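Local coordinates for peptidyl-prolyl cis-trans isomerase cyclophilin-type (Toxoplasma gondii, PDB 3BO7), which probably catalyses the cis-trans isomerisation of peptide bonds preceding proline, and so is thought to speed protein folding, as a member of the cyclophilin family, at residues R10-T14 and Q15-N19; C31-F34 and L35-A39; A39-Y42 and F43-T46; R147-E150 and K151-T154. One frame throughout, in Å; residues are numbered along the deposited sequence.

Interaction 1 (R10-T14 and Q15-N19); sequences RIVTT and QGSLN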
loop_
_atom_site.group_PDB
_atom_site.type_symbol
_atom_site.label_atom_id
_atom_site.label_comp_id
_atom_site.label_asym_id
_atom_site.label_seq_id
_atom_site.Cartn_x
_atom_site.Cartn_y
_atom_site.Cartn_z
ATOM N N ARG A 10 -3.739 6.857 9.233
ATOM C CA ARG A 10 -4.870 5.937 9.208
ATOM C C ARG A 10 -5.544 5.930 7.832
ATOM O O ARG A 10 -5.922 6.980 7.300
ATOM C CB ARG A 10 -5.883 6.298 10.296
ATOM C CG ARG A 10 -7.037 5.317 10.431
ATOM C CD ARG A 10 -8.023 5.795 11.479
ATOM N NE ARG A 10 -7.452 5.663 12.812
ATOM C CZ ARG A 10 -7.805 6.387 13.869
ATOM N NH1 ARG A 10 -8.738 7.308 13.757
ATOM N NH2 ARG A 10 -7.217 6.178 15.042
ATOM N N ILE A 11 -5.669 4.739 7.257
ATOM C CA ILE A 11 -6.451 4.548 6.038
ATOM C C ILE A 11 -7.864 4.168 6.465
ATOM O O ILE A 11 -8.053 3.141 7.124
ATOM C CB ILE A 11 -5.849 3.440 5.127
ATOM C CG1 ILE A 11 -4.492 3.881 4.569
ATOM C CG2 ILE A 11 -6.805 3.090 3.984
ATOM C CD1 ILE A 11 -3.762 2.812 3.722
ATOM N N VAL A 12 -8.841 5.005 6.110
ATOM C CA VAL A 12 -10.240 4.755 6.439
ATOM C C VAL A 12 -10.936 4.199 5.206
ATOM O O VAL A 12 -11.040 4.892 4.182
ATOM C CB VAL A 12 -10.986 6.055 6.898
ATOM C CG1 VAL A 12 -12.385 5.720 7.434
ATOM C CG2 VAL A 12 -10.195 6.816 7.937
ATOM N N THR A 13 -11.406 2.955 5.285
ATOM C CA THR A 13 -12.128 2.376 4.148
ATOM C C THR A 13 -13.591 2.099 4.474
ATOM O O THR A 13 -14.019 2.190 5.628
ATOM C CB THR A 13 -11.462 1.086 3.564
ATOM O OG1 THR A 13 -11.749 -0.044 4.400
ATOM C CG2 THR A 13 -9.941 1.253 3.395
ATOM N N THR A 14 -14.346 1.752 3.438
ATOM C CA THR A 14 -15.753 1.399 3.575
ATOM C C THR A 14 -15.938 0.081 4.330
ATOM O O THR A 14 -17.068 -0.314 4.615
ATOM C CB THR A 14 -16.431 1.301 2.184
ATOM O OG1 THR A 14 -15.746 0.333 1.377
ATOM C CG2 THR A 14 -16.401 2.654 1.466
ATOM N N GLN A 15 -14.834 -0.600 4.644
ATOM C CA GLN A 15 -14.890 -1.893 5.334
ATOM C C GLN A 15 -13.831 -2.005 6.428
ATOM O O GLN A 15 -13.222 -3.063 6.615
ATOM C CB GLN A 15 -14.746 -3.048 4.343
ATOM C CG GLN A 15 -15.882 -3.159 3.329
ATOM C CD GLN A 15 -15.692 -4.298 2.356
ATOM O OE1 GLN A 15 -15.269 -5.384 2.734
ATOM N NE2 GLN A 15 -16.014 -4.054 1.086
ATOM N N GLY A 16 -13.615 -0.911 7.152
ATOM C CA GLY A 16 -12.666 -0.900 8.253
ATOM C C GLY A 16 -11.539 0.090 8.055
ATOM O O GLY A 16 -11.351 0.629 6.957
ATOM N N SER A 17 -10.798 0.331 9.132
ATOM C CA SER A 17 -9.692 1.287 9.135
ATOM C C SER A 17 -8.382 0.630 9.557
ATOM O O SER A 17 -8.371 -0.296 10.375
ATOM C CB SER A 17 -10.006 2.468 10.057
ATOM O OG SER A 17 -11.044 3.268 9.513
ATOM N N LEU A 18 -7.282 1.118 8.988
ATOM C CA LEU A 18 -5.959 0.587 9.298
ATOM C C LEU A 18 -5.033 1.674 9.807
ATOM O O LEU A 18 -4.915 2.733 9.186
ATOM C CB LEU A 18 -5.331 -0.090 8.076
ATOM C CG LEU A 18 -6.019 -1.308 7.453
ATOM C CD1 LEU A 18 -5.298 -1.681 6.180
ATOM C CD2 LEU A 18 -6.038 -2.484 8.398
ATOM N N ASN A 19 -4.384 1.395 10.940
ATOM C CA ASN A 19 -3.361 2.273 11.498
ATOM C C ASN A 19 -1.984 1.831 11.031
ATOM O O ASN A 19 -1.612 0.656 11.153
ATOM C CB ASN A 19 -3.435 2.299 13.028
ATOM C CG ASN A 19 -4.622 3.103 13.548
ATOM O OD1 ASN A 19 -5.161 3.975 12.861
ATOM N ND2 ASN A 19 -5.023 2.818 14.775
HETATM O O HOH W 1 -13.619 2.382 8.785
HETATM O O HOH W 2 -17.036 -1.712 0.512
#

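Interaction 2 (C31-F34 and L35-A39); sequences CDSF and LRLCA. With EDO (1,2-ethanediol), chain N.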
loop_
_atom_site.group_PDB
_atom_site.type_symbol
_atom_site.label_atom_id
_atom_site.label_comp_id
_atom_site.label_asym_id
_atom_site.label_seq_id
_atom_site.Cartn_x
_atom_site.Cartn_y
_atom_site.Cartn_z
ATOM N N CYS A 31 8.142 6.536 1.424
ATOM C CA CYS A 31 7.298 7.168 2.440
ATOM C C CYS A 31 6.947 8.585 2.026
ATOM O O CYS A 31 5.781 8.989 2.088
ATOM C CB CYS A 31 7.998 7.166 3.786
ATOM S SG CYS A 31 8.196 5.523 4.442
ATOM N N ASP A 32 7.958 9.320 1.575
ATOM C CA ASP A 32 7.773 10.680 1.072
ATOM C C ASP A 32 6.772 10.743 -0.080
ATOM O O ASP A 32 5.810 11.514 -0.035
ATOM C CB ASP A 32 9.111 11.262 0.636
ATOM C CG ASP A 32 9.093 12.763 0.572
ATOM O OD1 ASP A 32 8.043 13.365 0.900
ATOM O OD2 ASP A 32 10.138 13.342 0.201
ATOM N N SER A 33 6.989 9.918 -1.101
ATOM C CA SER A 33 6.067 9.823 -2.232
ATOM C C SER A 33 4.639 9.596 -1.762
ATOM O O SER A 33 3.713 10.283 -2.214
ATOM C CB SER A 33 6.487 8.691 -3.176
ATOM O OG SER A 33 5.553 8.544 -4.229
ATOM N N PHE A 34 4.473 8.627 -0.857
ATOM C CA PHE A 34 3.160 8.199 -0.392
ATOM C C PHE A 34 2.440 9.352 0.310
ATOM O O PHE A 34 1.254 9.601 0.060
ATOM C CB PHE A 34 3.310 6.991 0.542
ATOM C CG PHE A 34 2.011 6.286 0.856
ATOM C CD1 PHE A 34 1.532 5.278 0.024
ATOM C CD2 PHE A 34 1.267 6.629 1.983
ATOM C CE1 PHE A 34 0.331 4.613 0.310
ATOM C CE2 PHE A 34 0.057 5.971 2.270
ATOM C CZ PHE A 34 -0.405 4.964 1.428
ATOM N N LEU A 35 3.183 10.053 1.175
ATOM C CA LEU A 35 2.668 11.167 1.966
ATOM C C LEU A 35 2.376 12.373 1.094
ATOM O O LEU A 35 1.388 13.077 1.314
ATOM C CB LEU A 35 3.626 11.516 3.126
ATOM C CG LEU A 35 3.735 10.451 4.238
ATOM C CD1 LEU A 35 4.952 10.670 5.134
ATOM C CD2 LEU A 35 2.468 10.364 5.088
ATOM N N ARG A 36 3.213 12.602 0.090
ATOM C CA ARG A 36 2.918 13.645 -0.903
ATOM C C ARG A 36 1.612 13.372 -1.662
ATOM O O ARG A 36 0.892 14.311 -2.011
ATOM C CB ARG A 36 4.083 13.850 -1.871
ATOM C CG ARG A 36 5.310 14.502 -1.231
ATOM C CD ARG A 36 6.368 14.837 -2.248
ATOM N NE ARG A 36 7.707 14.865 -1.666
ATOM C CZ ARG A 36 8.730 15.545 -2.177
ATOM N NH1 ARG A 36 8.558 16.269 -3.273
ATOM N NH2 ARG A 36 9.926 15.514 -1.594
ATOM N N LEU A 37 1.301 12.093 -1.880
ATOM C CA LEU A 37 0.061 11.677 -2.547
ATOM C C LEU A 37 -1.131 11.767 -1.605
ATOM O O LEU A 37 -2.211 12.200 -2.015
ATOM C CB LEU A 37 0.182 10.250 -3.109
ATOM C CG LEU A 37 1.086 9.999 -4.322
ATOM C CD1 LEU A 37 1.195 8.512 -4.596
ATOM C CD2 LEU A 37 0.591 10.733 -5.551
ATOM N N CYS A 38 -0.931 11.347 -0.351
ATOM C CA CYS A 38 -1.911 11.586 0.716
ATOM C C CYS A 38 -2.299 13.072 0.824
ATOM O O CYS A 38 -3.471 13.396 1.039
ATOM C CB CYS A 38 -1.395 11.082 2.069
ATOM S SG CYS A 38 -1.337 9.294 2.224
ATOM N N ALA A 39 -1.317 13.958 0.656
ATOM C CA ALA A 39 -1.534 15.401 0.758
ATOM C C ALA A 39 -2.593 15.913 -0.224
ATOM O O ALA A 39 -3.464 16.702 0.160
ATOM C CB ALA A 39 -0.214 16.159 0.580
HETATM C C1 EDO N . 12.077 16.041 -4.456
HETATM O O1 EDO N . 12.366 15.111 -5.507
HETATM C C2 EDO N . 11.536 17.326 -5.074
HETATM O O2 EDO N . 10.753 18.059 -4.120
#

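Interaction 3 (A39-Y42 and F43-T46); sequences AVKY and FDDT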
loop_
_atom_site.group_PDB
_atom_site.type_symbol
_atom_site.label_atom_id
_atom_site.label_comp_id
_atom_site.label_asym_id
_atom_site.label_seq_id
_atom_site.Cartn_x
_atom_site.Cartn_y
_atom_site.Cartn_z
ATOM N N ALA A 39 -1.317 13.958 0.656
ATOM C CA ALA A 39 -1.534 15.401 0.758
ATOM C C ALA A 39 -2.593 15.913 -0.224
ATOM O O ALA A 39 -3.464 16.702 0.160
ATOM C CB ALA A 39 -0.214 16.159 0.580
ATOM N N VAL A 40 -2.533 15.444 -1.469
ATOM C CA VAL A 40 -3.444 15.880 -2.533
ATOM C C VAL A 40 -4.651 14.952 -2.723
ATOM O O VAL A 40 -5.326 15.008 -3.763
ATOM C CB VAL A 40 -2.710 16.051 -3.882
ATOM C CG1 VAL A 40 -1.661 17.130 -3.780
ATOM C CG2 VAL A 40 -2.086 14.728 -4.343
ATOM N N LYS A 41 -4.908 14.105 -1.723
ATOM C CA LYS A 41 -6.081 13.201 -1.676
ATOM C C LYS A 41 -6.154 12.145 -2.800
ATOM O O LYS A 41 -7.200 11.539 -3.040
ATOM C CB LYS A 41 -7.406 13.991 -1.560
ATOM C CG LYS A 41 -7.465 15.032 -0.421
ATOM C CD LYS A 41 -7.149 14.432 0.946
ATOM C CE LYS A 41 -7.186 15.479 2.067
ATOM N NZ LYS A 41 -8.568 15.959 2.371
ATOM N N TYR A 42 -5.021 11.924 -3.458
ATOM C CA TYR A 42 -4.831 10.911 -4.499
ATOM C C TYR A 42 -5.483 9.547 -4.235
ATOM O O TYR A 42 -6.059 8.948 -5.149
ATOM C CB TYR A 42 -3.325 10.746 -4.706
ATOM C CG TYR A 42 -2.889 9.726 -5.719
ATOM C CD1 TYR A 42 -2.668 10.084 -7.055
ATOM C CD2 TYR A 42 -2.646 8.405 -5.335
ATOM C CE1 TYR A 42 -2.245 9.142 -7.979
ATOM C CE2 TYR A 42 -2.231 7.464 -6.251
ATOM C CZ TYR A 42 -2.025 7.834 -7.563
ATOM O OH TYR A 42 -1.592 6.882 -8.452
ATOM N N PHE A 43 -5.397 9.057 -2.997
ATOM C CA PHE A 43 -5.875 7.709 -2.672
ATOM C C PHE A 43 -7.373 7.625 -2.367
ATOM O O PHE A 43 -7.937 6.526 -2.307
ATOM C CB PHE A 43 -5.058 7.087 -1.535
ATOM C CG PHE A 43 -3.637 6.776 -1.908
ATOM C CD1 PHE A 43 -3.338 5.676 -2.713
ATOM C CD2 PHE A 43 -2.594 7.588 -1.458
ATOM C CE1 PHE A 43 -2.017 5.384 -3.068
ATOM C CE2 PHE A 43 -1.271 7.306 -1.801
ATOM C CZ PHE A 43 -0.978 6.200 -2.610
ATOM N N ASP A 44 -8.006 8.781 -2.171
ATOM C CA ASP A 44 -9.444 8.838 -1.931
ATOM C C ASP A 44 -10.169 8.206 -3.106
ATOM O O ASP A 44 -9.928 8.577 -4.260
ATOM C CB ASP A 44 -9.911 10.288 -1.738
ATOM C CG ASP A 44 -9.515 10.867 -0.380
ATOM O OD1 ASP A 44 -8.618 10.303 0.302
ATOM O OD2 ASP A 44 -10.111 11.900 0.003
ATOM N N ASP A 45 -11.035 7.242 -2.793
ATOM C CA ASP A 45 -11.877 6.519 -3.768
ATOM C C ASP A 45 -11.175 5.386 -4.543
ATOM O O ASP A 45 -11.819 4.663 -5.300
ATOM C CB ASP A 45 -12.613 7.482 -4.717
ATOM C CG ASP A 45 -13.549 8.438 -3.975
ATOM O OD1 ASP A 45 -14.223 8.001 -3.010
ATOM O OD2 ASP A 45 -13.605 9.629 -4.353
ATOM N N THR A 46 -9.868 5.223 -4.355
ATOM C CA THR A 46 -9.199 4.025 -4.858
ATOM C C THR A 46 -9.686 2.799 -4.077
ATOM O O THR A 46 -10.171 2.917 -2.945
ATOM C CB THR A 46 -7.645 4.117 -4.816
ATOM O OG1 THR A 46 -7.189 4.269 -3.465
ATOM C CG2 THR A 46 -7.152 5.280 -5.670
HETATM O O HOH W 3 -8.734 11.505 -5.734
#

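Interaction 4 (R147-E150 and K151-T154); sequences RQWE and KLET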
loop_
_atom_site.group_PDB
_atom_site.type_symbol
_atom_site.label_atom_id
_atom_site.label_comp_id
_atom_site.label_asym_id
_atom_site.label_seq_id
_atom_site.Cartn_x
_atom_site.Cartn_y
_atom_site.Cartn_z
ATOM N N ARG A 147 -7.707 -9.315 8.564
ATOM C CA ARG A 147 -8.170 -10.703 8.631
ATOM C C ARG A 147 -9.564 -10.922 8.018
ATOM O O ARG A 147 -9.849 -11.999 7.500
ATOM C CB ARG A 147 -8.108 -11.224 10.067
ATOM C CG ARG A 147 -6.697 -11.493 10.547
ATOM C CD ARG A 147 -6.660 -12.045 11.961
ATOM N NE ARG A 147 -5.283 -12.135 12.443
ATOM C CZ ARG A 147 -4.702 -11.251 13.252
ATOM N NH1 ARG A 147 -5.375 -10.197 13.714
ATOM N NH2 ARG A 147 -3.440 -11.427 13.614
ATOM N N GLN A 148 -10.413 -9.899 8.063
ATOM C CA GLN A 148 -11.719 -9.947 7.404
ATOM C C GLN A 148 -11.591 -9.750 5.896
ATOM O O GLN A 148 -12.328 -10.366 5.119
ATOM C CB GLN A 148 -12.689 -8.911 7.995
ATOM C CG GLN A 148 -13.263 -9.280 9.365
ATOM C CD GLN A 148 -13.767 -10.725 9.437
ATOM O OE1 GLN A 148 -14.677 -11.120 8.703
ATOM N NE2 GLN A 148 -13.167 -11.514 10.321
ATOM N N TRP A 149 -10.665 -8.884 5.483
ATOM C CA TRP A 149 -10.384 -8.691 4.068
ATOM C C TRP A 149 -9.887 -9.968 3.416
ATOM O O TRP A 149 -10.189 -10.224 2.256
ATOM C CB TRP A 149 -9.357 -7.587 3.849
ATOM C CG TRP A 149 -9.845 -6.215 4.166
ATOM C CD1 TRP A 149 -11.101 -5.851 4.576
ATOM C CD2 TRP A 149 -9.092 -5.007 4.058
ATOM N NE1 TRP A 149 -11.164 -4.492 4.752
ATOM C CE2 TRP A 149 -9.945 -3.948 4.437
ATOM C CE3 TRP A 149 -7.776 -4.717 3.683
ATOM C CZ2 TRP A 149 -9.522 -2.620 4.451
ATOM C CZ3 TRP A 149 -7.358 -3.396 3.697
ATOM C CH2 TRP A 149 -8.228 -2.364 4.077
ATOM N N GLU A 150 -9.129 -10.758 4.175
ATOM C CA GLU A 150 -8.560 -12.007 3.692
ATOM C C GLU A 150 -9.648 -13.021 3.301
ATOM O O GLU A 150 -9.404 -13.914 2.488
ATOM C CB GLU A 150 -7.622 -12.597 4.753
ATOM C CG GLU A 150 -6.846 -13.821 4.299
ATOM C CD GLU A 150 -5.785 -14.276 5.291
ATOM O OE1 GLU A 150 -4.861 -15.001 4.866
ATOM O OE2 GLU A 150 -5.862 -13.919 6.489
ATOM N N LYS A 151 -10.841 -12.849 3.875
ATOM C CA LYS A 151 -11.977 -13.759 3.699
ATOM C C LYS A 151 -12.912 -13.318 2.579
ATOM O O LYS A 151 -13.844 -14.045 2.222
ATOM C CB LYS A 151 -12.770 -13.881 5.006
ATOM C CG LYS A 151 -12.162 -14.848 5.997
ATOM C CD LYS A 151 -12.670 -14.589 7.410
ATOM C CE LYS A 151 -11.912 -15.439 8.429
ATOM N NZ LYS A 151 -11.733 -14.722 9.731
ATOM N N LEU A 152 -12.659 -12.130 2.032
ATOM C CA LEU A 152 -13.476 -11.586 0.949
ATOM C C LEU A 152 -13.516 -12.509 -0.258
ATOM O O LEU A 152 -12.486 -13.040 -0.689
ATOM C CB LEU A 152 -12.979 -10.203 0.517
ATOM C CG LEU A 152 -13.364 -8.989 1.365
ATOM C CD1 LEU A 152 -12.452 -7.836 1.019
ATOM C CD2 LEU A 152 -14.819 -8.602 1.155
ATOM N N GLU A 153 -14.723 -12.695 -0.787
ATOM C CA GLU A 153 -14.917 -13.443 -2.015
ATOM C C GLU A 153 -14.423 -12.595 -3.180
ATOM O O GLU A 153 -14.659 -11.382 -3.230
ATOM C CB GLU A 153 -16.394 -13.813 -2.196
ATOM C CG GLU A 153 -16.668 -14.810 -3.325
ATOM C CD GLU A 153 -18.140 -15.189 -3.437
ATOM O OE1 GLU A 153 -18.494 -15.930 -4.388
ATOM O OE2 GLU A 153 -18.941 -14.747 -2.577
ATOM N N THR A 154 -13.723 -13.249 -4.103
ATOM C CA THR A 154 -13.097 -12.584 -5.233
ATOM C C THR A 154 -13.456 -13.306 -6.531
ATOM O O THR A 154 -13.760 -14.503 -6.516
ATOM C CB THR A 154 -11.561 -12.560 -5.087
ATOM O OG1 THR A 154 -11.069 -13.898 -5.089
ATOM C CG2 THR A 154 -11.135 -11.878 -3.790
HETATM O O HOH W 4 -9.690 -13.466 -0.215
#

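Interaction 1 (R10-T14 and Q15-N19)
Arg-10 and Asn-19 meet on one face of an antiparallel beta hairpin, strands 7-13 and 16-22 of the cyclophilin barrel. Arg-10 NE donates to Asn-19 OD1 at 2.8 Å. The bond is nearly straight (165°) and uses a lone pair of OD1 in the carbonyl plane. Both side chains run side by side and point the same way. CG of Arg-10 stands opposite the backbone N (chi1 -175°), and the later bend at chi3 turns NE to the amide.

Backbone bonds tie the strands. Ile-11 and Leu-18 form a hydrogen-bonded pair, with Ile-11 N to Leu-18 O at 2.9 Å and the return bond equally short. Thr-13 N donates to Gly-16 O at 2.9 Å, but the bond from Gly-16 N to Thr-13 O is weak.

Thr-13 staples the turn with its hydroxyl. OG1 donates to Gly-16 O at 2.7 Å and accepts from Gln-15 N at 3.1 Å. Gly-16 O therefore receives two donors from one residue.

Water bridges Thr-13 O and Ser-17 OG. A second water joins Thr-14 OG1 to Gln-15 NE2, which also donates to Lys-162 O.

Ile-11, Thr-13 and Leu-18 share the other face. Leu-18 and Thr-13 pack on Trp-149 of helix 143-149. Strand 166-171 flanks strand 7-13, and Asn-19 bonds through its backbone to Val-140 of strand 135-141.

Interaction 2 (C31-F34 and L35-A39)
Asp-32 and Arg-36 form an i to i+4 salt bridge on the outer side of helix 28-39. Arg-36 grips the carboxylate side-on with two nitrogens. NE donates to OD1 of Asp-32 at 3.0 Å, almost straight at 175°. NH2 of Arg-36 reaches OD2 of Asp-32 at 2.8 Å. The two planes are 61° apart, and both oxygens are met from above the carboxylate plane. CG of Arg-36 lies beside the backbone N (chi1 -70°), and the chain, extended to NE, runs to Asp-32. NH1 of Arg-36 donates a hydrogen bond to O2 of a 1,2-ethanediol at 3.0 Å; the diol probably comes from the crystallisation liquor.

Helical bonds run beneath. Arg-36 N donates to Asp-32 O at 2.8 Å, and Cys-38 N to Phe-34 O at the same distance. Leu-35 N and Leu-37 N bond to Cys-31 O and Ser-33 O.

A sulfur-aromatic contact marks the inner side. Cys-38 SG lies 3.6 Å from Phe-34 CE2 and approaches the ring obliquely.

This inner side closes one end of the barrel. Phe-34 and Leu-35 touch Leu-9 of strand 7-13, Cys-31 and Leu-35 touch Leu-22 of strand 16-22, and Cys-38 packs on Ile-169 and Val-171 of strand 166-171.

Interaction 3 (A39-Y42 and F43-T46)
Lys-41 to Asp-44 make a type I turn closed by Asp-44 N donating to Lys-41 O at 3.0 Å, and a type II turn from Phe-43 to Thr-46 follows directly. Lys-41, with positive phi (62°), is the C-prime residue of the Schellman motif that ends helix 28-39.

Tyr-42 and Phe-43 form a T-shaped pair. Their planes are 83° apart and the centroids 5.0 Å apart. The tyrosine presents its edge: CD2 stands over the centre of the Phe-43 ring, and Tyr-42 CE2 lies 3.8 Å from Phe-43 CE1. Tyr-42 turns its ring opposite the backbone N (chi1 179°), and its OH is hydrogen-bonded to Ser-117 OG. Phe-43 also stacks with Phe-34 of the helix.

Lys-41 and Asp-44 run side by side in the same direction. Their charged ends do not touch, with NZ of Lys-41 4.9 Å from OD2 of Asp-44.

Thr-46 OG1 donates to Phe-43 O at 2.6 Å, and Thr-46 N donates to the same oxygen at 3.1 Å.

Two donors thus satisfy Phe-43 O within its turn. The buried part is mainly aromatic, with Thr-46 beside it, and the opposite charges of Lys-41 and Asp-44 probably give only a mild attraction at the surface.

Interaction 4 (R147-E150 and K151-T154)
Trp-149 and Leu-152 bracket a type I beta turn that leads the chain out of helix 143-149 of the cyclophilin fold. Leu-152 lays its side chain against the start of the tryptophan. Its CD1 is 4.2 Å from Trp-149 CB and comes to the ring system obliquely. Most of the indole is turned elsewhere, toward the hairpin of strands 7-13 and 16-22. There Trp-149 NE1 donates to Gln-15 O. Phe-48 meets the indole with the ring planes at about 45°, and Pro-164 packs on it too.

Two backbone bonds hold the turn beneath these side chains. Leu-152 N donates to Trp-149 O at 3.1 Å and closes it. One residue earlier, Lys-151 N donates to Gln-148 O at 3.2 Å.

Lys-151 folds back along the helix end. Its CG lies opposite the carbonyl carbon (chi1 -81°), beside the backbone N. The aliphatic chain then passes Arg-147 O, with CD of Lys-151 3.8 Å from that oxygen. Gln-148 bends at chi2 and crosses the lysine at an angle. Its NE2 comes within 3.6 Å of Lys-151 NZ, a proximity and not a bond.

Glu-150 takes another course. Its extended chain carries OE1 to a hydrogen bond with Asn-54 N. Its carboxylate does not pair with Lys-151.

Water completes the exit from the helix: one molecule donates to Glu-150 O at 2.8 Å and to Leu-152 O at 2.9 Å.

Interactions 2 and 3 are largely buried, interaction 1 is partly so, and interaction 4 lies at the surface. Interactions 2 and 3 share Ala-39 and follow one path, from helix 28-39 into its exit loop. They touch through aromatic packing and through Leu-37 O with Tyr-42 N. Interactions 1 and 4 meet mainly at Trp-149, with Leu-152 against Gln-15. Interactions 2 and 4 lie on opposite sides of the chain's centre, about 27 Å apart between centres. Chemistry follows place. The hairpin relies on strand pairing, and the helix adds an outward salt bridge. The 39-46 loop buries aromatic rings, whereas 147-154 relies on one backbone turn, a bridging water and a light leucine-tryptophan contact.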